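Local coordinates for protein serine protease MT3772 (Mycobacterium tuberculosis, PDB 3K6Y) that is the protease domain of a membrane-associated trypsin-like serine endopeptidase that probably helps the bacterium resist oxidative stress and acid, at residues T72-V77 against P158-D163; V103-L108 against F210-G215. All coordinates share one frame; numbering follows the deposited sequence.

Interaction 1: residues T72-V77 against P158-D163; sequences TNAHVV and PDIYGD
I160 reaches across to H75 and A74 with the end of its side chain. Its CD1 lies 4.0 Å from A74 CB and 4.1 Å from H75 CB. The same methyl, I160 CD1, also lies 4.0 Å from the backbone N of H75, so it sits over the junction of the two residues. CG2 stands beside it, close to H75 CB. I160 CG1 falls between the backbone N and the carbonyl carbon (chi1 64°), and the chain beyond it is extended, which carries CD1 outward. This is a contact of carbon surfaces, with no hydrogen bond across. The H75 ring turns away from I160. Its NE2 is bonded to S183 OG and its ND1 to D104 OD1, the carboxylate oxygen beside which I160 CG2 packs.

I160 sits in a type I turn from D159 to G162, closed by G162 N to D159 O. D159 OD1 reinforces it as an Asx turn. The oxygen accepts from Y161 N through a bent N-H...O angle of 135°. D163 N comes in straighter, at 164°. The two donors come from opposite faces of the carboxylate, each well out of its plane. I160 CG1 covers one face of the Y161 ring, offset toward the rim. D163 OD2 forms a salt bridge with R53 of the second subunit.

The contact brings a loop that follows strand 143-157 of one barrel against the loop that follows strand 69-72 of the other. H75, D104 and S183 are the predicted Ser-His-Asp triad, placed between two beta barrels as in the chymotrypsin-like fold.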
loop_
_atom_site.group_PDB
_atom_site.type_symbol
_atom_site.label_atom_id
_atom_site.label_comp_id
_atom_site.label_asym_id
_atom_site.label_seq_id
_atom_site.Cartn_x
_atom_site.Cartn_y
_atom_site.Cartn_z
ATOM N N THR A 72 5.596 -8.246 13.141
ATOM C CA THR A 72 4.428 -9.036 12.772
ATOM C C THR A 72 4.458 -9.216 11.252
ATOM O O THR A 72 5.419 -8.793 10.604
ATOM C CB THR A 72 3.115 -8.362 13.258
ATOM O OG1 THR A 72 2.001 -9.240 13.025
ATOM C CG2 THR A 72 2.842 -7.011 12.587
ATOM N N ASN A 73 3.445 -9.867 10.687
ATOM C CA ASN A 73 3.346 -9.900 9.231
ATOM C C ASN A 73 2.719 -8.632 8.691
ATOM O O ASN A 73 1.882 -8.020 9.365
ATOM C CB ASN A 73 2.510 -11.088 8.755
ATOM C CG ASN A 73 3.191 -12.434 8.972
ATOM O OD1 ASN A 73 2.578 -13.347 9.513
ATOM N ND2 ASN A 73 4.423 -12.582 8.493
ATOM N N ALA A 74 3.081 -8.270 7.460
ATOM C CA ALA A 74 2.416 -7.143 6.822
ATOM C C ALA A 74 0.911 -7.393 6.722
ATOM O O ALA A 74 0.118 -6.483 6.928
ATOM C CB ALA A 74 3.013 -6.869 5.455
ATOM N N HIS A 75 0.506 -8.630 6.426
ATOM C CA HIS A 75 -0.922 -8.883 6.225
ATOM C C HIS A 75 -1.731 -8.786 7.509
ATOM O O HIS A 75 -2.952 -8.724 7.460
ATOM C CB HIS A 75 -1.172 -10.216 5.514
ATOM C CG HIS A 75 -0.939 -11.433 6.368
ATOM N ND1 HIS A 75 0.181 -12.236 6.243
ATOM C CD2 HIS A 75 -1.717 -12.024 7.311
ATOM C CE1 HIS A 75 0.076 -13.265 7.072
ATOM N NE2 HIS A 75 -1.059 -13.153 7.739
ATOM N N VAL A 76 -1.074 -8.725 8.664
ATOM C CA VAL A 76 -1.799 -8.511 9.914
ATOM C C VAL A 76 -2.273 -7.058 10.053
ATOM O O VAL A 76 -3.233 -6.802 10.774
ATOM C CB VAL A 76 -0.928 -8.979 11.100
ATOM C CG1 VAL A 76 -1.446 -8.542 12.455
ATOM C CG2 VAL A 76 -0.804 -10.474 11.050
ATOM N N VAL A 77 -1.624 -6.125 9.340
ATOM C CA VAL A 77 -1.994 -4.720 9.410
ATOM C C VAL A 77 -2.403 -4.134 8.056
ATOM O O VAL A 77 -2.768 -2.960 7.992
ATOM C CB VAL A 77 -0.836 -3.849 10.042
ATOM C CG1 VAL A 77 -0.528 -4.319 11.456
ATOM C CG2 VAL A 77 0.431 -3.867 9.174
ATOM N N PRO A 158 2.849 -15.595 -5.067
ATOM C CA PRO A 158 2.442 -14.180 -5.115
ATOM C C PRO A 158 2.720 -13.488 -3.785
ATOM O O PRO A 158 2.749 -14.143 -2.723
ATOM C CB PRO A 158 0.929 -14.269 -5.319
ATOM C CG PRO A 158 0.549 -15.605 -4.677
ATOM C CD PRO A 158 1.697 -16.519 -4.988
ATOM N N ASP A 159 2.891 -12.168 -3.835
ATOM C CA ASP A 159 2.940 -11.384 -2.600
ATOM C C ASP A 159 1.534 -11.249 -2.039
ATOM O O ASP A 159 0.582 -11.802 -2.614
ATOM C CB ASP A 159 3.658 -10.047 -2.812
ATOM C CG ASP A 159 2.875 -9.037 -3.648
ATOM O OD1 ASP A 159 1.647 -9.178 -3.868
ATOM O OD2 ASP A 159 3.542 -8.061 -4.074
ATOM N N ILE A 160 1.378 -10.545 -0.919
ATOM C CA ILE A 160 0.088 -10.568 -0.230
ATOM C C ILE A 160 -1.038 -9.914 -1.033
ATOM O O ILE A 160 -2.217 -10.158 -0.756
ATOM C CB ILE A 160 0.156 -9.971 1.186
ATOM C CG1 ILE A 160 0.503 -8.491 1.153
ATOM C CG2 ILE A 160 1.132 -10.772 2.053
ATOM C CD1 ILE A 160 0.393 -7.832 2.527
ATOM N N TYR A 161 -0.677 -9.081 -2.007
ATOM C CA TYR A 161 -1.676 -8.419 -2.843
ATOM C C TYR A 161 -1.984 -9.158 -4.135
ATOM O O TYR A 161 -2.854 -8.724 -4.901
ATOM C CB TYR A 161 -1.181 -7.039 -3.242
ATOM C CG TYR A 161 -0.788 -6.105 -2.120
ATOM C CD1 TYR A 161 0.396 -5.366 -2.228
ATOM C CD2 TYR A 161 -1.602 -5.909 -1.014
ATOM C CE1 TYR A 161 0.786 -4.446 -1.263
ATOM C CE2 TYR A 161 -1.197 -4.999 0.015
ATOM C CZ TYR A 161 -0.007 -4.274 -0.140
ATOM O OH TYR A 161 0.358 -3.372 0.845
ATOM N N GLY A 162 -1.250 -10.227 -4.413
ATOM C CA GLY A 162 -1.390 -10.877 -5.714
ATOM C C GLY A 162 -0.854 -9.982 -6.817
ATOM O O GLY A 162 -1.355 -10.018 -7.943
ATOM N N ASP A 163 0.174 -9.186 -6.515
ATOM C CA ASP A 163 0.843 -8.395 -7.552
ATOM C C ASP A 163 1.398 -9.287 -8.662
ATOM O O ASP A 163 1.709 -10.457 -8.434
ATOM C CB ASP A 163 2.001 -7.573 -6.954
ATOM C CG ASP A 163 1.543 -6.435 -6.038
ATOM O OD1 ASP A 163 0.503 -5.799 -6.309
ATOM O OD2 ASP A 163 2.276 -6.190 -5.041
#

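Interaction 2: residues V103-L108 against F210-G215; sequences VDVAIL and FVLTAG
V103 O is hydrogen-bonded to R169 NH1 and also meets both methyls of L212. CD1 of L212 lies 3.4 Å from V103 O, and CD2 of L212 lies 3.7 Å from V103 O. The same L212 CD1 is 3.7 Å from D104 O, which takes a further bond from N73 ND2. L212 thus covers two successive carbonyl oxygens, each with a polar partner of its own. L212 CD1 also packs on V105 CG2 at 3.9 Å. There the two side chains run antiparallel past one another. V105 CG2, anti to the carbonyl carbon and beside the backbone N (CG1 at chi1 173°), is the branch that meets the leucine. No hydrogen bond joins the two segments.

D104 lends this contact its backbone, while its carboxylate turns to H75. D104 and V105 lie opposite the single residue D100, a G1 beta bulge, with D104 at positive phi. The bulge lies just where strand 105-109 begins.

Beyond L212 the chain turns into helix 214-218, with T213 as the N-cap. V217 of this helix touches both V105 and L212, E216 packs on V103, and R169 of strand 167-175 and F199 of strand 194-201 also touch L212. The buried contact therefore lies where strand 208-213 of the second barrel meets the start of strand 105-109 of the first.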
loop_
_atom_site.group_PDB
_atom_site.type_symbol
_atom_site.label_atom_id
_atom_site.label_comp_id
_atom_site.label_asym_id
_atom_site.label_seq_id
_atom_site.Cartn_x
_atom_site.Cartn_y
_atom_site.Cartn_z
ATOM N N VAL A 103 8.117 -9.433 1.362
ATOM C CA VAL A 103 8.587 -10.381 2.361
ATOM C C VAL A 103 7.412 -10.763 3.296
ATOM O O VAL A 103 7.353 -11.898 3.777
ATOM C CB VAL A 103 9.781 -9.794 3.146
ATOM C CG1 VAL A 103 10.223 -10.728 4.249
ATOM C CG2 VAL A 103 10.959 -9.496 2.211
ATOM N N ASP A 104 6.474 -9.820 3.505
ATOM C CA ASP A 104 5.302 -9.946 4.396
ATOM C C ASP A 104 5.688 -9.719 5.856
ATOM O O ASP A 104 5.425 -10.573 6.707
ATOM C CB ASP A 104 4.506 -11.246 4.199
ATOM C CG ASP A 104 3.116 -11.185 4.812
ATOM O OD1 ASP A 104 2.412 -12.228 4.770
ATOM O OD2 ASP A 104 2.706 -10.127 5.340
ATOM N N VAL A 105 6.313 -8.570 6.129
ATOM C CA VAL A 105 6.719 -8.229 7.496
ATOM C C VAL A 105 6.414 -6.769 7.746
ATOM O O VAL A 105 6.593 -5.942 6.850
ATOM C CB VAL A 105 8.228 -8.467 7.715
ATOM C CG1 VAL A 105 8.693 -7.940 9.092
ATOM C CG2 VAL A 105 8.548 -9.934 7.599
ATOM N N ALA A 106 5.945 -6.471 8.954
ATOM C CA ALA A 106 5.812 -5.096 9.418
ATOM C C ALA A 106 6.530 -4.965 10.744
ATOM O O ALA A 106 6.579 -5.921 11.539
ATOM C CB ALA A 106 4.327 -4.689 9.565
ATOM N N ILE A 107 7.078 -3.776 10.991
ATOM C CA ILE A 107 7.633 -3.461 12.307
ATOM C C ILE A 107 6.830 -2.304 12.867
ATOM O O ILE A 107 6.565 -1.307 12.163
ATOM C CB ILE A 107 9.144 -3.100 12.238
ATOM C CG1 ILE A 107 9.938 -4.318 11.737
ATOM C CG2 ILE A 107 9.654 -2.641 13.621
ATOM C CD1 ILE A 107 11.442 -4.066 11.506
ATOM N N LEU A 108 6.435 -2.480 14.130
ATOM C CA LEU A 108 5.660 -1.486 14.848
ATOM C C LEU A 108 6.506 -0.819 15.894
ATOM O O LEU A 108 7.231 -1.490 16.642
ATOM C CB LEU A 108 4.475 -2.166 15.555
ATOM C CG LEU A 108 3.619 -3.072 14.684
ATOM C CD1 LEU A 108 2.524 -3.692 15.512
ATOM C CD2 LEU A 108 2.998 -2.358 13.500
ATOM N N PHE A 210 3.480 -22.642 7.478
ATOM C CA PHE A 210 4.553 -21.952 6.783
ATOM C C PHE A 210 5.066 -20.827 7.658
ATOM O O PHE A 210 4.271 -20.079 8.262
ATOM C CB PHE A 210 4.058 -21.341 5.479
ATOM C CG PHE A 210 3.673 -22.360 4.448
ATOM C CD1 PHE A 210 4.638 -22.905 3.615
ATOM C CD2 PHE A 210 2.367 -22.808 4.357
ATOM C CE1 PHE A 210 4.298 -23.862 2.655
ATOM C CE2 PHE A 210 2.009 -23.775 3.399
ATOM C CZ PHE A 210 2.985 -24.304 2.563
ATOM N N VAL A 211 6.394 -20.730 7.734
ATOM C CA VAL A 211 7.091 -19.816 8.637
ATOM C C VAL A 211 8.202 -19.106 7.880
ATOM O O VAL A 211 9.051 -19.769 7.266
ATOM C CB VAL A 211 7.698 -20.612 9.817
ATOM C CG1 VAL A 211 8.422 -19.686 10.782
ATOM C CG2 VAL A 211 6.623 -21.413 10.535
ATOM N N LEU A 212 8.227 -17.765 7.901
ATOM C CA LEU A 212 9.360 -17.058 7.301
ATOM C C LEU A 212 10.576 -17.292 8.155
ATOM O O LEU A 212 10.503 -17.143 9.372
ATOM C CB LEU A 212 9.102 -15.552 7.257
ATOM C CG LEU A 212 7.877 -15.066 6.497
ATOM C CD1 LEU A 212 7.620 -13.592 6.765
ATOM C CD2 LEU A 212 8.041 -15.333 4.991
ATOM N N THR A 213 11.713 -17.637 7.562
ATOM C CA THR A 213 12.875 -17.896 8.412
ATOM C C THR A 213 13.416 -16.618 9.068
ATOM O O THR A 213 13.204 -15.507 8.577
ATOM C CB THR A 213 14.030 -18.599 7.659
ATOM O OG1 THR A 213 14.614 -17.675 6.746
ATOM C CG2 THR A 213 13.569 -19.874 6.947
ATOM N N ALA A 214 14.193 -16.796 10.136
ATOM C CA ALA A 214 14.886 -15.664 10.728
ATOM C C ALA A 214 15.741 -14.923 9.689
ATOM O O ALA A 214 15.750 -13.698 9.631
ATOM C CB ALA A 214 15.743 -16.116 11.922
ATOM N N GLY A 215 16.457 -15.689 8.859
ATOM C CA GLY A 215 17.268 -15.103 7.793
ATOM C C GLY A 215 16.443 -14.304 6.795
ATOM O O GLY A 215 16.883 -13.253 6.322
#

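In the fold
From the N terminus, the segments come in the order 72-77, 103-108, 158-163, 210-215. Interaction 1 closes a loop of 80 residues from the loop after strand 69-72 to the hairpin loop after strand 143-157. Interaction 2 closes one of 101 residues from the bulge before strand 105-109 to the end of strand 208-213. The first segment of interaction 2 lies inside the loop of interaction 1, and its second lies beyond it, so the two cross. Each joins the first barrel to the second. Their centres are 10 Å apart, and the two meet through the predicted triad, to which each contributes one residue.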